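Local coordinates for protein probable transcriptional regulator (Rhodococcus jostii, PDB 3HIM) that probably binds regulatory DNA as a transcription factor of the TetR family, at residues S74-I79 against A99-H104; R92-V97 against V139-I144; R20-A25 against I42-M48. All coordinates share one frame. Residues are numbered along the deposited sequence.

Overall arrangement
From the N terminus, contact 3 comes first. It closes the turn of chain that runs through the rest of helix 16-32 into helix 39-45, in the N-terminal TetR-family region. Segment 42-48 belongs to the predicted helix-turn-helix. Helix 60-82 follows and leads into the C-terminal, TetR-like part. Contact 1 closes the hairpin between helix 60-82 and helix 89-106. Contact 2 reaches further, from the start of helix 89-106 to helix 123-149. Contacts 1 and 2 cross along the chain, share helix 89-106 and touch through Ile79, Thr96, Tyr100, Val139 and Phe140. Contact 3 is in series with both. Its centre lies about 26 Å from that of contact 1 and about 37 Å from that of contact 2.

Contact 1: residues S74-I79 against A99-H104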
ATOM      1  N   SER B  74      18.128  -0.376   0.325  1.00 18.81           N
ATOM      2  CA  SER B  74      18.121  -1.391   1.358  1.00 18.51           C
ATOM      3  C   SER B  74      17.207  -2.584   1.023  1.00 18.54           C
ATOM      4  O   SER B  74      17.628  -3.745   1.151  1.00 19.35           O
ATOM      5  CB  SER B  74      17.778  -0.782   2.703  1.00 18.23           C
ATOM      6  OG  SER B  74      17.585  -1.786   3.681  1.00 19.19           O
ATOM      7  N   VAL B  75      15.977  -2.324   0.583  1.00 18.12           N
ATOM      8  CA  VAL B  75      15.078  -3.442   0.264  1.00 17.64           C
ATOM      9  C   VAL B  75      15.594  -4.205  -0.985  1.00 17.24           C
ATOM     10  O   VAL B  75      15.549  -5.438  -1.029  1.00 17.72           O
ATOM     11  CB  VAL B  75      13.569  -3.003   0.187  1.00 17.40           C
ATOM     12  CG1 VAL B  75      13.301  -2.203  -1.059  1.00 17.44           C
ATOM     13  CG2 VAL B  75      12.646  -4.221   0.235  1.00 17.49           C
ATOM     14  N   LEU B  76      16.120  -3.474  -1.969  1.00 16.49           N
ATOM     15  CA  LEU B  76      16.784  -4.099  -3.120  1.00 16.39           C
ATOM     16  C   LEU B  76      17.957  -4.999  -2.675  1.00 16.09           C
ATOM     17  O   LEU B  76      18.041  -6.150  -3.097  1.00 14.73           O
ATOM     18  CB  LEU B  76      17.283  -3.046  -4.109  1.00 16.19           C
ATOM     19  CG  LEU B  76      18.040  -3.640  -5.301  1.00 16.23           C
ATOM     20  CD1 LEU B  76      17.157  -4.655  -6.066  1.00 16.61           C
ATOM     21  CD2 LEU B  76      18.519  -2.531  -6.224  1.00 14.51           C
ATOM     22  N   ALA B  77      18.844  -4.460  -1.833  1.00 15.55           N
ATOM     23  CA  ALA B  77      19.971  -5.218  -1.302  1.00 16.41           C
ATOM     24  C   ALA B  77      19.475  -6.453  -0.568  1.00 16.57           C
ATOM     25  O   ALA B  77      20.056  -7.522  -0.705  1.00 16.32           O
ATOM     26  CB  ALA B  77      20.850  -4.344  -0.358  1.00 16.59           C
ATOM     27  N   ALA B  78      18.382  -6.298   0.186  1.00 16.83           N
ATOM     28  CA  ALA B  78      17.798  -7.401   0.972  1.00 17.06           C
ATOM     29  C   ALA B  78      17.356  -8.592   0.130  1.00 16.84           C
ATOM     30  O   ALA B  78      17.743  -9.728   0.388  1.00 16.90           O
ATOM     31  CB  ALA B  78      16.627  -6.903   1.831  1.00 16.81           C
ATOM     32  N   ILE B  79      16.527  -8.335  -0.871  1.00 17.23           N
ATOM     33  CA  ILE B  79      16.018  -9.426  -1.708  1.00 16.54           C
ATOM     34  C   ILE B  79      17.082  -9.974  -2.658  1.00 16.92           C
ATOM     35  O   ILE B  79      17.060 -11.159  -3.021  1.00 17.22           O
ATOM     36  CB  ILE B  79      14.745  -9.016  -2.449  1.00 16.20           C
ATOM     37  CG1 ILE B  79      14.991  -7.845  -3.415  1.00 14.90           C
ATOM     38  CG2 ILE B  79      13.697  -8.665  -1.443  1.00 15.23           C
ATOM     39  CD1 ILE B  79      13.764  -7.582  -4.374  1.00 14.24           C
ATOM     40  N   ALA B  99      12.211 -12.330   2.540  1.00 15.76           N
ATOM     41  CA  ALA B  99      13.036 -11.128   2.773  1.00 15.59           C
ATOM     42  C   ALA B  99      12.296  -9.847   2.423  1.00 15.41           C
ATOM     43  O   ALA B  99      12.375  -8.853   3.133  1.00 15.49           O
ATOM     44  CB  ALA B  99      14.332 -11.205   1.978  1.00 15.05           C
ATOM     45  N   TYR B 100      11.577  -9.866   1.316  1.00 15.69           N
ATOM     46  CA  TYR B 100      10.851  -8.679   0.888  1.00 15.95           C
ATOM     47  C   TYR B 100       9.768  -8.281   1.889  1.00 15.59           C
ATOM     48  O   TYR B 100       9.719  -7.123   2.319  1.00 15.94           O
ATOM     49  CB  TYR B 100      10.229  -8.927  -0.472  1.00 16.03           C
ATOM     50  CG  TYR B 100       9.633  -7.711  -1.142  1.00 16.95           C
ATOM     51  CD1 TYR B 100      10.434  -6.623  -1.530  1.00 18.33           C
ATOM     52  CD2 TYR B 100       8.280  -7.685  -1.460  1.00 18.31           C
ATOM     53  CE1 TYR B 100       9.860  -5.501  -2.218  1.00 18.79           C
ATOM     54  CE2 TYR B 100       7.705  -6.604  -2.104  1.00 17.63           C
ATOM     55  CZ  TYR B 100       8.493  -5.519  -2.487  1.00 18.16           C
ATOM     56  OH  TYR B 100       7.879  -4.487  -3.137  1.00 15.70           O
ATOM     57  N   VAL B 101       8.911  -9.227   2.266  1.00 15.20           N
ATOM     58  CA  VAL B 101       7.822  -8.946   3.223  1.00 14.87           C
ATOM     59  C   VAL B 101       8.378  -8.538   4.612  1.00 15.78           C
ATOM     60  O   VAL B 101       7.964  -7.515   5.189  1.00 14.78           O
ATOM     61  CB  VAL B 101       6.868 -10.146   3.316  1.00 15.64           C
ATOM     62  CG1 VAL B 101       5.905 -10.008   4.499  1.00 14.17           C
ATOM     63  CG2 VAL B 101       6.082 -10.305   1.985  1.00 14.47           C
ATOM     64  N   THR B 102       9.332  -9.326   5.128  1.00 15.42           N
ATOM     65  CA  THR B 102      10.010  -9.019   6.397  1.00 15.79           C
ATOM     66  C   THR B 102      10.587  -7.602   6.393  1.00 15.39           C
ATOM     67  O   THR B 102      10.399  -6.867   7.344  1.00 14.70           O
ATOM     68  CB  THR B 102      11.152 -10.039   6.681  1.00 15.99           C
ATOM     69  OG1 THR B 102      10.597 -11.351   6.674  1.00 16.38           O
ATOM     70  CG2 THR B 102      11.842  -9.776   8.024  1.00 16.16           C
ATOM     71  N   TRP B 103      11.288  -7.231   5.319  1.00 15.04           N
ATOM     72  CA  TRP B 103      11.859  -5.891   5.224  1.00 14.42           C
ATOM     73  C   TRP B 103      10.780  -4.834   5.365  1.00 14.40           C
ATOM     74  O   TRP B 103      10.938  -3.838   6.095  1.00 14.90           O
ATOM     75  CB  TRP B 103      12.614  -5.695   3.919  1.00 14.23           C
ATOM     76  CG  TRP B 103      13.405  -4.421   3.916  1.00 14.50           C
ATOM     77  CD1 TRP B 103      14.735  -4.285   4.206  1.00 15.67           C
ATOM     78  CD2 TRP B 103      12.914  -3.095   3.635  1.00 15.19           C
ATOM     79  NE1 TRP B 103      15.109  -2.951   4.119  1.00 16.67           N
ATOM     80  CE2 TRP B 103      14.012  -2.204   3.763  1.00 15.75           C
ATOM     81  CE3 TRP B 103      11.657  -2.576   3.284  1.00 14.50           C
ATOM     82  CZ2 TRP B 103      13.891  -0.820   3.548  1.00 15.86           C
ATOM     83  CZ3 TRP B 103      11.534  -1.195   3.065  1.00 17.16           C
ATOM     84  CH2 TRP B 103      12.651  -0.330   3.209  1.00 15.99           C
ATOM     85  N   HIS B 104       9.682  -5.044   4.661  1.00 14.37           N
ATOM     86  CA  HIS B 104       8.602  -4.088   4.663  1.00 14.89           C
ATOM     87  C   HIS B 104       7.846  -3.954   6.003  1.00 15.34           C
ATOM     88  O   HIS B 104       7.337  -2.875   6.318  1.00 15.42           O
ATOM     89  CB  HIS B 104       7.657  -4.369   3.501  1.00 14.60           C
ATOM     90  CG  HIS B 104       8.059  -3.684   2.234  1.00 14.84           C
ATOM     91  ND1 HIS B 104       7.883  -2.330   2.035  1.00 14.91           N
ATOM     92  CD2 HIS B 104       8.649  -4.159   1.110  1.00 15.08           C
ATOM     93  CE1 HIS B 104       8.339  -2.002   0.842  1.00 13.53           C
ATOM     94  NE2 HIS B 104       8.797  -3.097   0.255  1.00 16.20           N
TER
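Val75 fills the middle of this helix pair. Its CB sits over one face of the Trp103 indole, 3.6 Å from the centroid of the six-membered ring, a CH-pi contact. Val75 CG2 also meets Tyr100 CD1 at 3.7 Å. One turn on, Ile79 CG2 packs 3.6 Å from Tyr100 CB and 4.3 Å from Ala99 CB. Ala78 CB lies 4.0 Å from Trp103 CD1. The two segments run antiparallel but inclined, at 147°, with a closest axis approach of 9.1 Å. The small Ala99 lets the backbones come close, its CA 5.6 Å from Ile79 CA. At the polar edge, Trp103 NE1 donates a hydrogen bond to Ser74 OG, 2.8 Å long. Tyr100 OH turns to another partner, the carbonyl of Thr166 on helix 158-175. The pair joins the long helix 60-82 to helix 89-106 of the TetR-like C-terminal region. The chemistry is mainly apolar, and the one hydrogen bond between the segments satisfies the indole NH beside the packed ring face.

Contact 2: residues R92-V97 against V139-I144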
ATOM      1  N   ARG B  92      13.941 -19.987  -4.515  1.00 15.98           N
ATOM      2  CA  ARG B  92      14.328 -18.589  -4.761  1.00 16.43           C
ATOM      3  C   ARG B  92      13.159 -17.634  -4.463  1.00 16.65           C
ATOM      4  O   ARG B  92      13.347 -16.572  -3.864  1.00 17.35           O
ATOM      5  CB  ARG B  92      14.793 -18.409  -6.211  1.00 15.35           C
ATOM      6  CG  ARG B  92      16.086 -19.188  -6.557  1.00 15.99           C
ATOM      7  CD  ARG B  92      16.486 -19.094  -8.018  1.00 15.01           C
ATOM      8  NE  ARG B  92      16.778 -17.713  -8.407  1.00 17.46           N
ATOM      9  CZ  ARG B  92      17.106 -17.314  -9.638  1.00 17.61           C
ATOM     10  NH1 ARG B  92      17.186 -18.189 -10.630  1.00 15.08           N
ATOM     11  NH2 ARG B  92      17.312 -16.024  -9.888  1.00 16.94           N
ATOM     12  N   LEU B  93      11.964 -18.022  -4.893  1.00 15.75           N
ATOM     13  CA  LEU B  93      10.768 -17.235  -4.669  1.00 16.01           C
ATOM     14  C   LEU B  93      10.368 -17.202  -3.196  1.00 15.85           C
ATOM     15  O   LEU B  93      10.039 -16.147  -2.681  1.00 15.87           O
ATOM     16  CB  LEU B  93       9.609 -17.739  -5.553  1.00 15.63           C
ATOM     17  CG  LEU B  93       8.414 -16.777  -5.612  1.00 16.42           C
ATOM     18  CD1 LEU B  93       8.805 -15.462  -6.321  1.00 14.27           C
ATOM     19  CD2 LEU B  93       7.204 -17.450  -6.261  1.00 15.32           C
ATOM     20  N   MET B  94      10.406 -18.349  -2.518  1.00 15.91           N
ATOM     21  CA  MET B  94      10.182 -18.360  -1.080  1.00 15.82           C
ATOM     22  C   MET B  94      11.138 -17.382  -0.387  1.00 16.21           C
ATOM     23  O   MET B  94      10.741 -16.617   0.495  1.00 15.62           O
ATOM     24  CB  MET B  94      10.357 -19.770  -0.499  1.00 15.30           C
ATOM     25  CG  MET B  94       9.297 -20.802  -0.946  1.00 15.88           C
ATOM     26  SD  MET B  94       9.647 -22.532  -0.474  1.00 17.94           S
ATOM     27  CE  MET B  94      10.342 -22.320   1.164  1.00 20.10           C
ATOM     28  N   SER B  95      12.399 -17.399  -0.800  1.00 16.13           N
ATOM     29  CA  SER B  95      13.447 -16.690  -0.068  1.00 16.46           C
ATOM     30  C   SER B  95      13.339 -15.178  -0.239  1.00 15.89           C
ATOM     31  O   SER B  95      13.428 -14.402   0.734  1.00 15.16           O
ATOM     32  CB  SER B  95      14.833 -17.167  -0.546  1.00 16.92           C
ATOM     33  OG  SER B  95      15.859 -16.561   0.212  1.00 17.15           O
ATOM     34  N   THR B  96      13.152 -14.771  -1.487  1.00 15.36           N
ATOM     35  CA  THR B  96      13.059 -13.357  -1.797  1.00 15.99           C
ATOM     36  C   THR B  96      11.754 -12.760  -1.279  1.00 16.63           C
ATOM     37  O   THR B  96      11.779 -11.633  -0.779  1.00 16.67           O
ATOM     38  CB  THR B  96      13.167 -13.091  -3.286  1.00 16.15           C
ATOM     39  OG1 THR B  96      12.202 -13.903  -3.971  1.00 16.05           O
ATOM     40  CG2 THR B  96      14.591 -13.394  -3.782  1.00 15.01           C
ATOM     41  N   VAL B  97      10.630 -13.495  -1.417  1.00 16.02           N
ATOM     42  CA  VAL B  97       9.345 -13.037  -0.852  1.00 15.85           C
ATOM     43  C   VAL B  97       9.442 -12.884   0.681  1.00 16.09           C
ATOM     44  O   VAL B  97       9.066 -11.834   1.225  1.00 16.34           O
ATOM     45  CB  VAL B  97       8.114 -13.934  -1.261  1.00 15.44           C
ATOM     46  CG1 VAL B  97       6.855 -13.509  -0.493  1.00 14.96           C
ATOM     47  CG2 VAL B  97       7.845 -13.833  -2.765  1.00 13.95           C
ATOM     48  N   VAL B 139      13.896  -8.417  -9.877  1.00 16.13           N
ATOM     49  CA  VAL B 139      14.385  -9.551  -9.073  1.00 16.41           C
ATOM     50  C   VAL B 139      13.333 -10.640  -9.063  1.00 16.77           C
ATOM     51  O   VAL B 139      13.644 -11.833  -9.186  1.00 17.04           O
ATOM     52  CB  VAL B 139      14.742  -9.162  -7.612  1.00 16.48           C
ATOM     53  CG1 VAL B 139      15.090 -10.423  -6.776  1.00 15.82           C
ATOM     54  CG2 VAL B 139      15.899  -8.159  -7.587  1.00 16.29           C
ATOM     55  N   PHE B 140      12.081 -10.226  -8.940  1.00 16.82           N
ATOM     56  CA  PHE B 140      11.001 -11.192  -8.914  1.00 17.02           C
ATOM     57  C   PHE B 140      10.716 -11.719 -10.317  1.00 16.77           C
ATOM     58  O   PHE B 140      10.540 -12.917 -10.492  1.00 16.39           O
ATOM     59  CB  PHE B 140       9.741 -10.633  -8.229  1.00 16.92           C
ATOM     60  CG  PHE B 140       9.895 -10.443  -6.728  1.00 17.56           C
ATOM     61  CD1 PHE B 140      10.034 -11.542  -5.879  1.00 18.31           C
ATOM     62  CD2 PHE B 140       9.886  -9.165  -6.165  1.00 17.04           C
ATOM     63  CE1 PHE B 140      10.174 -11.375  -4.485  1.00 18.94           C
ATOM     64  CE2 PHE B 140      10.029  -8.988  -4.790  1.00 18.53           C
ATOM     65  CZ  PHE B 140      10.173 -10.093  -3.942  1.00 17.41           C
ATOM     66  N   THR B 141      10.707 -10.845 -11.323  1.00 16.81           N
ATOM     67  CA  THR B 141      10.419 -11.313 -12.682  1.00 17.68           C
ATOM     68  C   THR B 141      11.460 -12.336 -13.166  1.00 17.32           C
ATOM     69  O   THR B 141      11.091 -13.332 -13.798  1.00 17.61           O
ATOM     70  CB  THR B 141      10.207 -10.147 -13.719  1.00 18.03           C
ATOM     71  OG1 THR B 141      11.379  -9.346 -13.780  1.00 21.71           O
ATOM     72  CG2 THR B 141       9.085  -9.248 -13.303  1.00 17.57           C
ATOM     73  N   ARG B 142      12.740 -12.111 -12.844  1.00 16.95           N
ATOM     74  CA  ARG B 142      13.794 -13.070 -13.168  1.00 17.32           C
ATOM     75  C   ARG B 142      13.498 -14.450 -12.552  1.00 17.37           C
ATOM     76  O   ARG B 142      13.554 -15.466 -13.246  1.00 17.92           O
ATOM     77  CB  ARG B 142      15.172 -12.553 -12.731  1.00 17.55           C
ATOM     78  N   ILE B 143      13.140 -14.472 -11.269  1.00 17.11           N
ATOM     79  CA  ILE B 143      12.861 -15.727 -10.570  1.00 16.29           C
ATOM     80  C   ILE B 143      11.666 -16.413 -11.222  1.00 16.11           C
ATOM     81  O   ILE B 143      11.725 -17.607 -11.508  1.00 16.73           O
ATOM     82  CB  ILE B 143      12.636 -15.522  -9.046  1.00 16.13           C
ATOM     83  CG1 ILE B 143      13.976 -15.222  -8.366  1.00 16.49           C
ATOM     84  CG2 ILE B 143      11.963 -16.761  -8.384  1.00 12.90           C
ATOM     85  CD1 ILE B 143      13.847 -14.374  -7.117  1.00 16.00           C
ATOM     86  N   ILE B 144      10.616 -15.645 -11.507  1.00 15.81           N
ATOM     87  CA  ILE B 144       9.408 -16.195 -12.098  1.00 15.35           C
ATOM     88  C   ILE B 144       9.702 -16.761 -13.495  1.00 16.13           C
ATOM     89  O   ILE B 144       9.245 -17.867 -13.839  1.00 15.47           O
ATOM     90  CB  ILE B 144       8.252 -15.195 -12.081  1.00 15.28           C
ATOM     91  CG1 ILE B 144       7.907 -14.817 -10.634  1.00 15.44           C
ATOM     92  CG2 ILE B 144       7.022 -15.801 -12.759  1.00 12.97           C
ATOM     93  CD1 ILE B 144       6.914 -13.641 -10.511  1.00 16.96           C
TER
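Arg92 opens the segment by laying its side chain along Ile143, with NE 3.7 Å from Ile143 CG1. Arg92 NE forms a salt bridge with Asp83; its contact with Ile143 is packing. Leu93 comes next. Its CB is 3.8 Å from Ile143 CG2, and its CD1 is 4.1 Å from Phe140 CD1, at the edge of that ring. The Leu93 and Ile143 CA atoms are 6.4 Å apart. Here helix 89-106 packs against helix 123-149 in the all-helical C-terminal part of a TetR-family protein. The segments are almost antiparallel, at 164°, and their axes come within 10.1 Å. No hydrogen bond crosses between them. Thr96 points at the partner helix. Its OG1 donates back to Arg92 O at 2.9 Å, which satisfies the hydroxyl within its own helix, and packs closely on Phe140 CE1 at 3.3 Å. Thr96 CG2 reaches Ile143 CD1 at 3.6 Å. Val97 ends the segment with CG2 3.8 Å from Phe140 CE1. The Phe140 ring also meets Tyr100 edge-to-face.

Contact 3: residues R20-A25 against I42-M48; sequences RIRAAA and IAASLDM
An arginine reaches across to a helix end and finds both a carbonyl and a sulfur. Arg20 is extended, with chi1, chi2 and chi3 all t and chi4 near -87°. Its NH2 donates to Leu46 O at 2.9 Å. Its NH1 makes a weak hydrogen bond to Met48 SD at 3.5 Å. Leu46 CD1 lies over one face of the guanidinium. Segment 20-25 is helical throughout. Segment 42-48 starts as the last turn of a helix and ends in a Schellman motif. Leu46 has phi -99° and psi 15°. Asp47 is the C-prime residue, at phi 58° and psi 36°. Met48 N bonds to Ala43 O at 2.7 Å, and Asp47 N to Ala44 O at 2.8 Å. Met48 takes an extended backbone, phi -116° and psi 167°. Ser45 OG donates to Ile42 O at 2.6 Å.

The backbones are nearest at Ala25 and Ile42, with CA atoms 5.8 Å apart. Ile42 (m, t) points toward segment 20-25 and places CD1 3.6 Å from Ala25 CB. Leu46 (m, t) sets CD2 3.4 Å from Ala24 CB and CD1 3.9 Å from Ile21 CG1. Met48 (m, t, m) brings CE to 4.3 Å from Ile21 CG1. Leu63 of helix 60-82 covers Ala25 and Ile42. Such packing of helix 16-32 on helix 39-45, the predicted helix-turn-helix's first helix, with the turn begun by the Schellman motif at Asp47, is typical of the TetR-family DNA-binding domain.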
ATOM      1  N   ARG B  20      21.473   9.720  12.038  1.00 15.44           N
ATOM      2  CA  ARG B  20      20.652  10.175  13.165  1.00 15.42           C
ATOM      3  C   ARG B  20      19.619  11.222  12.706  1.00 15.30           C
ATOM      4  O   ARG B  20      18.472  11.230  13.173  1.00 15.65           O
ATOM      5  CB  ARG B  20      21.564  10.759  14.266  1.00 15.26           C
ATOM      6  CG  ARG B  20      20.881  11.333  15.495  1.00 15.13           C
ATOM      7  CD  ARG B  20      21.916  11.629  16.587  1.00 17.06           C
ATOM      8  NE  ARG B  20      21.364  12.342  17.744  1.00 17.21           N
ATOM      9  CZ  ARG B  20      21.252  13.672  17.840  1.00 19.27           C
ATOM     10  NH1 ARG B  20      21.640  14.469  16.840  1.00 18.82           N
ATOM     11  NH2 ARG B  20      20.738  14.221  18.941  1.00 18.50           N
ATOM     12  N   ILE B  21      20.034  12.118  11.826  1.00 15.21           N
ATOM     13  CA  ILE B  21      19.107  13.138  11.293  1.00 15.55           C
ATOM     14  C   ILE B  21      17.994  12.468  10.479  1.00 15.60           C
ATOM     15  O   ILE B  21      16.822  12.820  10.628  1.00 16.16           O
ATOM     16  CB  ILE B  21      19.856  14.230  10.482  1.00 15.88           C
ATOM     17  CG1 ILE B  21      20.733  15.069  11.431  1.00 14.98           C
ATOM     18  CG2 ILE B  21      18.857  15.141   9.667  1.00 14.54           C
ATOM     19  CD1 ILE B  21      21.934  15.728  10.751  1.00 16.34           C
ATOM     20  N   ARG B  22      18.368  11.480   9.663  1.00 15.47           N
ATOM     21  CA  ARG B  22      17.404  10.743   8.841  1.00 15.88           C
ATOM     22  C   ARG B  22      16.399   9.993   9.702  1.00 16.01           C
ATOM     23  O   ARG B  22      15.191  10.080   9.443  1.00 15.94           O
ATOM     24  CB  ARG B  22      18.099   9.772   7.882  1.00 15.83           C
ATOM     25  CG  ARG B  22      19.008  10.431   6.886  1.00 14.99           C
ATOM     26  CD  ARG B  22      19.288   9.522   5.711  1.00 14.77           C
ATOM     27  NE  ARG B  22      19.979   8.286   6.064  1.00 17.73           N
ATOM     28  CZ  ARG B  22      21.287   8.193   6.328  1.00 18.31           C
ATOM     29  NH1 ARG B  22      22.064   9.276   6.331  1.00 18.53           N
ATOM     30  NH2 ARG B  22      21.822   7.015   6.604  1.00 16.35           N
ATOM     31  N   ALA B  23      16.884   9.278  10.726  1.00 15.67           N
ATOM     32  CA  ALA B  23      15.973   8.587  11.647  1.00 15.68           C
ATOM     33  C   ALA B  23      14.995   9.587  12.278  1.00 16.00           C
ATOM     34  O   ALA B  23      13.778   9.351  12.293  1.00 15.66           O
ATOM     35  CB  ALA B  23      16.738   7.813  12.720  1.00 15.04           C
ATOM     36  N   ALA B  24      15.514  10.718  12.766  1.00 15.70           N
ATOM     37  CA  ALA B  24      14.637  11.710  13.397  1.00 15.75           C
ATOM     38  C   ALA B  24      13.665  12.301  12.384  1.00 15.54           C
ATOM     39  O   ALA B  24      12.495  12.535  12.703  1.00 15.44           O
ATOM     40  CB  ALA B  24      15.442  12.825  14.070  1.00 15.72           C
ATOM     41  N   ALA B  25      14.149  12.551  11.169  1.00 15.51           N
ATOM     42  CA  ALA B  25      13.286  13.101  10.129  1.00 15.62           C
ATOM     43  C   ALA B  25      12.147  12.123   9.793  1.00 15.76           C
ATOM     44  O   ALA B  25      11.024  12.547   9.549  1.00 15.22           O
ATOM     45  CB  ALA B  25      14.079  13.449   8.882  1.00 15.22           C
ATOM     46  N   ILE B  42      13.207  19.295  12.930  1.00 27.81           N
ATOM     47  CA  ILE B  42      14.066  18.094  13.018  1.00 26.75           C
ATOM     48  C   ILE B  42      15.345  18.282  13.855  1.00 26.58           C
ATOM     49  O   ILE B  42      15.607  17.492  14.758  1.00 26.09           O
ATOM     50  CB  ILE B  42      14.396  17.542  11.603  1.00 26.55           C
ATOM     51  CG1 ILE B  42      13.089  17.226  10.856  1.00 25.06           C
ATOM     52  CG2 ILE B  42      15.346  16.324  11.686  1.00 25.17           C
ATOM     53  CD1 ILE B  42      13.267  16.933   9.412  1.00 22.62           C
ATOM     54  N   ALA B  43      16.129  19.321  13.555  1.00 26.58           N
ATOM     55  CA  ALA B  43      17.342  19.614  14.321  1.00 26.87           C
ATOM     56  C   ALA B  43      16.984  19.904  15.768  1.00 27.00           C
ATOM     57  O   ALA B  43      17.711  19.513  16.684  1.00 27.52           O
ATOM     58  CB  ALA B  43      18.119  20.770  13.714  1.00 26.93           C
ATOM     59  N   ALA B  44      15.840  20.548  15.972  1.00 26.80           N
ATOM     60  CA  ALA B  44      15.386  20.897  17.314  1.00 26.34           C
ATOM     61  C   ALA B  44      15.002  19.658  18.093  1.00 25.95           C
ATOM     62  O   ALA B  44      15.334  19.520  19.266  1.00 25.96           O
ATOM     63  CB  ALA B  44      14.212  21.874  17.250  1.00 26.36           C
ATOM     64  N   SER B  45      14.295  18.755  17.432  1.00 25.48           N
ATOM     65  CA  SER B  45      13.895  17.492  18.030  1.00 25.00           C
ATOM     66  C   SER B  45      15.114  16.636  18.420  1.00 24.72           C
ATOM     67  O   SER B  45      14.996  15.740  19.248  1.00 24.75           O
ATOM     68  CB  SER B  45      13.004  16.723  17.053  1.00 24.88           C
ATOM     69  OG  SER B  45      13.775  16.189  15.994  1.00 24.19           O
ATOM     70  N   LEU B  46      16.261  16.908  17.798  1.00 24.11           N
ATOM     71  CA  LEU B  46      17.523  16.247  18.131  1.00 24.21           C
ATOM     72  C   LEU B  46      18.386  17.120  19.058  1.00 24.71           C
ATOM     73  O   LEU B  46      19.577  16.871  19.228  1.00 24.10           O
ATOM     74  CB  LEU B  46      18.303  15.884  16.862  1.00 23.35           C
ATOM     75  CG  LEU B  46      17.745  14.782  15.952  1.00 21.89           C
ATOM     76  CD1 LEU B  46      18.631  14.634  14.734  1.00 17.79           C
ATOM     77  CD2 LEU B  46      17.607  13.446  16.680  1.00 20.25           C
ATOM     78  N   ASP B  47      17.759  18.138  19.650  1.00 25.78           N
ATOM     79  CA  ASP B  47      18.420  19.076  20.565  1.00 26.96           C
ATOM     80  C   ASP B  47      19.604  19.796  19.944  1.00 27.20           C
ATOM     81  O   ASP B  47      20.597  20.053  20.618  1.00 27.78           O
ATOM     82  CB  ASP B  47      18.861  18.371  21.860  1.00 27.18           C
ATOM     83  CG  ASP B  47      17.687  17.807  22.650  1.00 28.90           C
ATOM     84  OD1 ASP B  47      16.793  18.600  23.033  1.00 30.77           O
ATOM     85  OD2 ASP B  47      17.664  16.571  22.884  1.00 29.25           O
ATOM     86  N   MET B  48      19.504  20.117  18.665  1.00 27.62           N
ATOM     87  CA  MET B  48      20.571  20.843  17.989  1.00 28.48           C
ATOM     88  C   MET B  48      20.112  22.223  17.514  1.00 28.92           C
ATOM     89  O   MET B  48      18.908  22.528  17.506  1.00 28.82           O
ATOM     90  CB  MET B  48      21.106  20.039  16.806  1.00 28.44           C
ATOM     91  CG  MET B  48      21.708  18.700  17.199  1.00 28.99           C
ATOM     92  SD  MET B  48      22.292  17.790  15.770  1.00 30.08           S
ATOM     93  CE  MET B  48      20.812  17.730  14.751  1.00 26.47           C
TER